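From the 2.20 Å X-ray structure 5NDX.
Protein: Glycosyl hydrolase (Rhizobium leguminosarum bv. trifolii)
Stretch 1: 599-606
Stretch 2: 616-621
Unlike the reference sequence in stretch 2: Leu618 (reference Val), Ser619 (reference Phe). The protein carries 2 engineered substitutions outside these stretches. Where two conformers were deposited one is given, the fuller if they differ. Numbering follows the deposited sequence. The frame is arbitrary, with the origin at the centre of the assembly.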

ATOM      1  N   GLY A 599     -21.656  23.385  15.471  1.00 64.16           N
ATOM      2  CA  GLY A 599     -20.839  23.236  16.687  1.00 66.58           C
ATOM      3  C   GLY A 599     -20.482  21.771  16.923  1.00 66.62           C
ATOM      4  O   GLY A 599     -20.732  21.221  18.022  1.00 64.94           O
ATOM      5  N   VAL A 600     -19.980  21.125  15.859  1.00 64.24           N
ATOM      6  CA  VAL A 600     -19.693  19.673  15.893  1.00 59.13           C
ATOM      7  C   VAL A 600     -18.454  19.417  16.761  1.00 53.45           C
ATOM      8  O   VAL A 600     -17.446  20.076  16.620  1.00 51.14           O
ATOM      9  CB  VAL A 600     -19.487  19.061  14.483  1.00 58.82           C
ATOM     10  CG1 VAL A 600     -18.303  19.688  13.752  1.00 60.22           C
ATOM     11  CG2 VAL A 600     -19.333  17.539  14.564  1.00 56.96           C
ATOM     12  N   ARG A 601     -18.556  18.466  17.665  1.00 51.90           N
ATOM     13  CA  ARG A 601     -17.381  17.905  18.310  1.00 54.42           C
ATOM     14  C   ARG A 601     -17.296  16.391  17.980  1.00 49.57           C
ATOM     15  O   ARG A 601     -18.289  15.658  18.128  1.00 48.02           O
ATOM     16  CB  ARG A 601     -17.463  18.145  19.821  1.00 60.86           C
ATOM     17  CG  ARG A 601     -16.159  17.918  20.558  1.00 69.21           C
ATOM     18  CD  ARG A 601     -16.160  18.493  21.987  1.00 77.67           C
ATOM     19  NE  ARG A 601     -14.807  18.404  22.567  1.00 85.38           N
ATOM     20  CZ  ARG A 601     -13.795  19.262  22.347  1.00 95.58           C
ATOM     21  NH1 ARG A 601     -13.951  20.346  21.583  1.00104.14           N
ATOM     22  NH2 ARG A 601     -12.604  19.056  22.918  1.00 96.64           N
ATOM     23  N   TYR A 602     -16.101  15.954  17.571  1.00 44.88           N
ATOM     24  CA  TYR A 602     -15.797  14.566  17.209  1.00 43.86           C
ATOM     25  C   TYR A 602     -15.137  13.858  18.377  1.00 43.67           C
ATOM     26  O   TYR A 602     -14.451  14.485  19.152  1.00 43.64           O
ATOM     27  CB  TYR A 602     -14.891  14.533  15.974  1.00 41.48           C
ATOM     28  CG  TYR A 602     -15.625  14.895  14.708  1.00 41.28           C
ATOM     29  CD1 TYR A 602     -16.557  14.015  14.142  1.00 41.65           C
ATOM     30  CD2 TYR A 602     -15.413  16.117  14.087  1.00 42.30           C
ATOM     31  CE1 TYR A 602     -17.247  14.338  12.982  1.00 41.96           C
ATOM     32  CE2 TYR A 602     -16.081  16.453  12.912  1.00 42.76           C
ATOM     33  CZ  TYR A 602     -17.005  15.568  12.386  1.00 42.83           C
ATOM     34  OH  TYR A 602     -17.665  15.922  11.269  1.00 42.88           O
ATOM     35  N   ALA A 603     -15.419  12.573  18.530  1.00 42.42           N
ATOM     36  CA  ALA A 603     -14.712  11.680  19.459  1.00 42.88           C
ATOM     37  C   ALA A 603     -14.424  10.337  18.735  1.00 42.70           C
ATOM     38  O   ALA A 603     -15.235   9.903  17.911  1.00 42.80           O
ATOM     39  CB  ALA A 603     -15.547  11.423  20.707  1.00 42.71           C
ATOM     40  N   VAL A 604     -13.255   9.746  18.981  1.00 40.52           N
ATOM     41  CA  VAL A 604     -12.907   8.440  18.456  1.00 41.03           C
ATOM     42  C   VAL A 604     -12.624   7.504  19.632  1.00 41.35           C
ATOM     43  O   VAL A 604     -11.870   7.888  20.528  1.00 40.25           O
ATOM     44  CB  VAL A 604     -11.709   8.541  17.490  1.00 40.71           C
ATOM     45  CG1 VAL A 604     -11.373   7.175  16.945  1.00 42.33           C
ATOM     46  CG2 VAL A 604     -12.051   9.447  16.323  1.00 41.82           C
ATOM     47  N   CYS A 605     -13.265   6.322  19.643  1.00 39.64           N
ATOM     48  CA  CYS A 605     -13.086   5.278  20.652  1.00 41.48           C
ATOM     49  C   CYS A 605     -12.448   4.066  20.003  1.00 40.80           C
ATOM     50  O   CYS A 605     -12.757   3.760  18.862  1.00 38.96           O
ATOM     51  CB  CYS A 605     -14.453   4.869  21.238  1.00 48.42           C
ATOM     52  SG  CYS A 605     -15.356   6.351  21.847  1.00 70.57           S
ATOM     53  N   ALA A 606     -11.582   3.364  20.722  1.00 39.09           N
ATOM     54  CA  ALA A 606     -11.110   2.064  20.302  1.00 38.80           C
ATOM     55  C   ALA A 606     -11.967   1.015  20.977  1.00 40.27           C
ATOM     56  O   ALA A 606     -12.462   1.259  22.086  1.00 39.46           O
ATOM     57  CB  ALA A 606      -9.646   1.866  20.616  1.00 37.18           C
ATOM     58  N   LEU A 616     -10.953   5.976  27.796  1.00 68.90           N
ATOM     59  CA  LEU A 616     -10.861   7.290  27.246  1.00 65.85           C
ATOM     60  C   LEU A 616     -11.261   7.164  25.738  1.00 58.56           C
ATOM     61  O   LEU A 616     -10.775   6.280  25.029  1.00 50.72           O
ATOM     62  CB  LEU A 616      -9.391   7.701  27.426  1.00 68.49           C
ATOM     63  CG  LEU A 616      -8.615   9.047  27.394  1.00 76.13           C
ATOM     64  CD1 LEU A 616      -7.453   8.864  28.367  1.00 74.42           C
ATOM     65  CD2 LEU A 616      -8.052   9.548  26.039  1.00 72.00           C
ATOM     66  N   CYS A 617     -12.135   8.059  25.298  1.00 49.09           N
ATOM     67  CA  CYS A 617     -12.222   8.465  23.918  1.00 52.28           C
ATOM     68  C   CYS A 617     -11.283   9.657  23.644  1.00 49.09           C
ATOM     69  O   CYS A 617     -10.793  10.261  24.569  1.00 50.72           O
ATOM     70  CB  CYS A 617     -13.701   8.659  23.524  1.00 58.11           C
ATOM     71  SG  CYS A 617     -14.507   6.995  23.676  1.00 62.21           S
ATOM     72  N   LEU A 618     -10.915   9.847  22.383  1.00 44.12           N
ATOM     73  CA  LEU A 618     -10.055  10.933  21.925  0.50 45.63           C
ATOM     74  C   LEU A 618     -10.964  11.958  21.274  1.00 45.04           C
ATOM     75  O   LEU A 618     -11.665  11.617  20.330  1.00 44.27           O
ATOM     76  CB  LEU A 618      -9.045  10.410  20.896  0.50 46.76           C
ATOM     77  CG  LEU A 618      -7.774  11.216  20.699  0.50 45.83           C
ATOM     78  CD1 LEU A 618      -8.053  12.596  20.221  0.50 48.20           C
ATOM     79  CD2 LEU A 618      -7.130  11.340  22.043  0.50 50.10           C
ATOM     80  N   SER A 619     -10.940  13.189  21.760  1.00 45.31           N
ATOM     81  CA  SER A 619     -11.759  14.295  21.254  1.00 55.60           C
ATOM     82  C   SER A 619     -10.976  15.326  20.454  1.00 63.34           C
ATOM     83  O   SER A 619      -9.743  15.376  20.536  1.00 62.45           O
ATOM     84  CB  SER A 619     -12.436  15.042  22.409  1.00 58.65           C
ATOM     85  OG  SER A 619     -13.463  14.235  22.968  1.00 63.94           O
ATOM     86  N   ARG A 620     -11.732  16.061  19.628  1.00 74.58           N
ATOM     87  CA  ARG A 620     -11.418  17.409  19.086  1.00 84.25           C
ATOM     88  C   ARG A 620     -12.339  17.806  17.887  1.00 86.37           C
ATOM     89  O   ARG A 620     -13.423  17.233  17.748  1.00 74.80           O
ATOM     90  CB  ARG A 620      -9.905  17.654  18.829  1.00 89.05           C
ATOM     91  CG  ARG A 620      -9.216  18.266  20.059  1.00 97.26           C
ATOM     92  CD  ARG A 620      -9.511  19.756  20.277  1.00104.74           C
ATOM     93  NE  ARG A 620     -10.885  20.139  19.907  1.00107.43           N
ATOM     94  CZ  ARG A 620     -11.266  21.322  19.409  1.00110.28           C
ATOM     95  NH1 ARG A 620     -12.541  21.503  19.068  1.00109.47           N
ATOM     96  NH2 ARG A 620     -10.410  22.333  19.259  1.00114.39           N
ATOM     97  N   SER A 621     -11.976  18.846  17.117  1.00 90.82           N
ATOM     98  CA  SER A 621     -12.649  19.213  15.828  1.00 87.93           C
ATOM     99  C   SER A 621     -11.812  20.262  15.091  1.00 82.63           C
ATOM    100  O   SER A 621     -10.587  20.275  15.237  1.00 75.66           O
ATOM    101  CB  SER A 621     -14.101  19.715  16.009  1.00 87.22           C
ATOM    102  OG  SER A 621     -14.714  19.983  14.750  1.00 81.19           O
TER

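Read from its N-terminal end, stretch 2 starts idle: Leu616 points its CA-to-CB bond away from the partner and makes no contact. The CA-to-CB bond of Cys617 points toward stretch 1, and its SG closes a disulfide with Cys605 SG at 2.1 Å, with chi3 at 114° and both cysteines in the m rotamer. The covalent link sits one residue before the first bridged pair, Leu618 with Val604, where the CA atoms of Cys605 and Cys617 are 4.6 Å apart. The CB of Cys617 also lies 4.4 Å from the CB of Ala603, a modest apolar touch.

Leu618 opens the regular antiparallel pairing. Its N donates to Val604 O at 2.9 Å, nearly straight at 175°, and its O accepts from Val604 N at 2.8 Å, so backbone rather than side chain does the holding here. The leucine, which differs from the reference sequence, shares a sheet face with Val604, but its end leads away.

Ser619, also different from the reference, faces Ala603 in a non-hydrogen-bonded pair. With their CA atoms only 4.3 Å apart, small side chains meet: Ala603 CB is 4.2 Å from Ser619 OG. CA-H...O contacts supplement the ladder, from Ser619 CA to Tyr602 O (3.4 Å) and from Ala603 CA to Leu618 O (3.2 Å).

Arg620 restores the hydrogen-bonded pattern with Tyr602: Arg620 N to Tyr602 O is 3.2 Å, Tyr602 N to Arg620 O 3.0 Å. Its side chain is poorly ordered, and its NH1 comes within 3.1 Å of Arg601 NH1, a meeting of two donors and like charges that offers no bond.

At Ser621 the strand pairing gives way to a side-chain contact, a weak hydrogen bond from Ser621 OG to Val600 O at 3.3 Å. The rule is economical: two backbone pairs, each joined by two hydrogen bonds, small residues between them, and a disulfide beside the ladder.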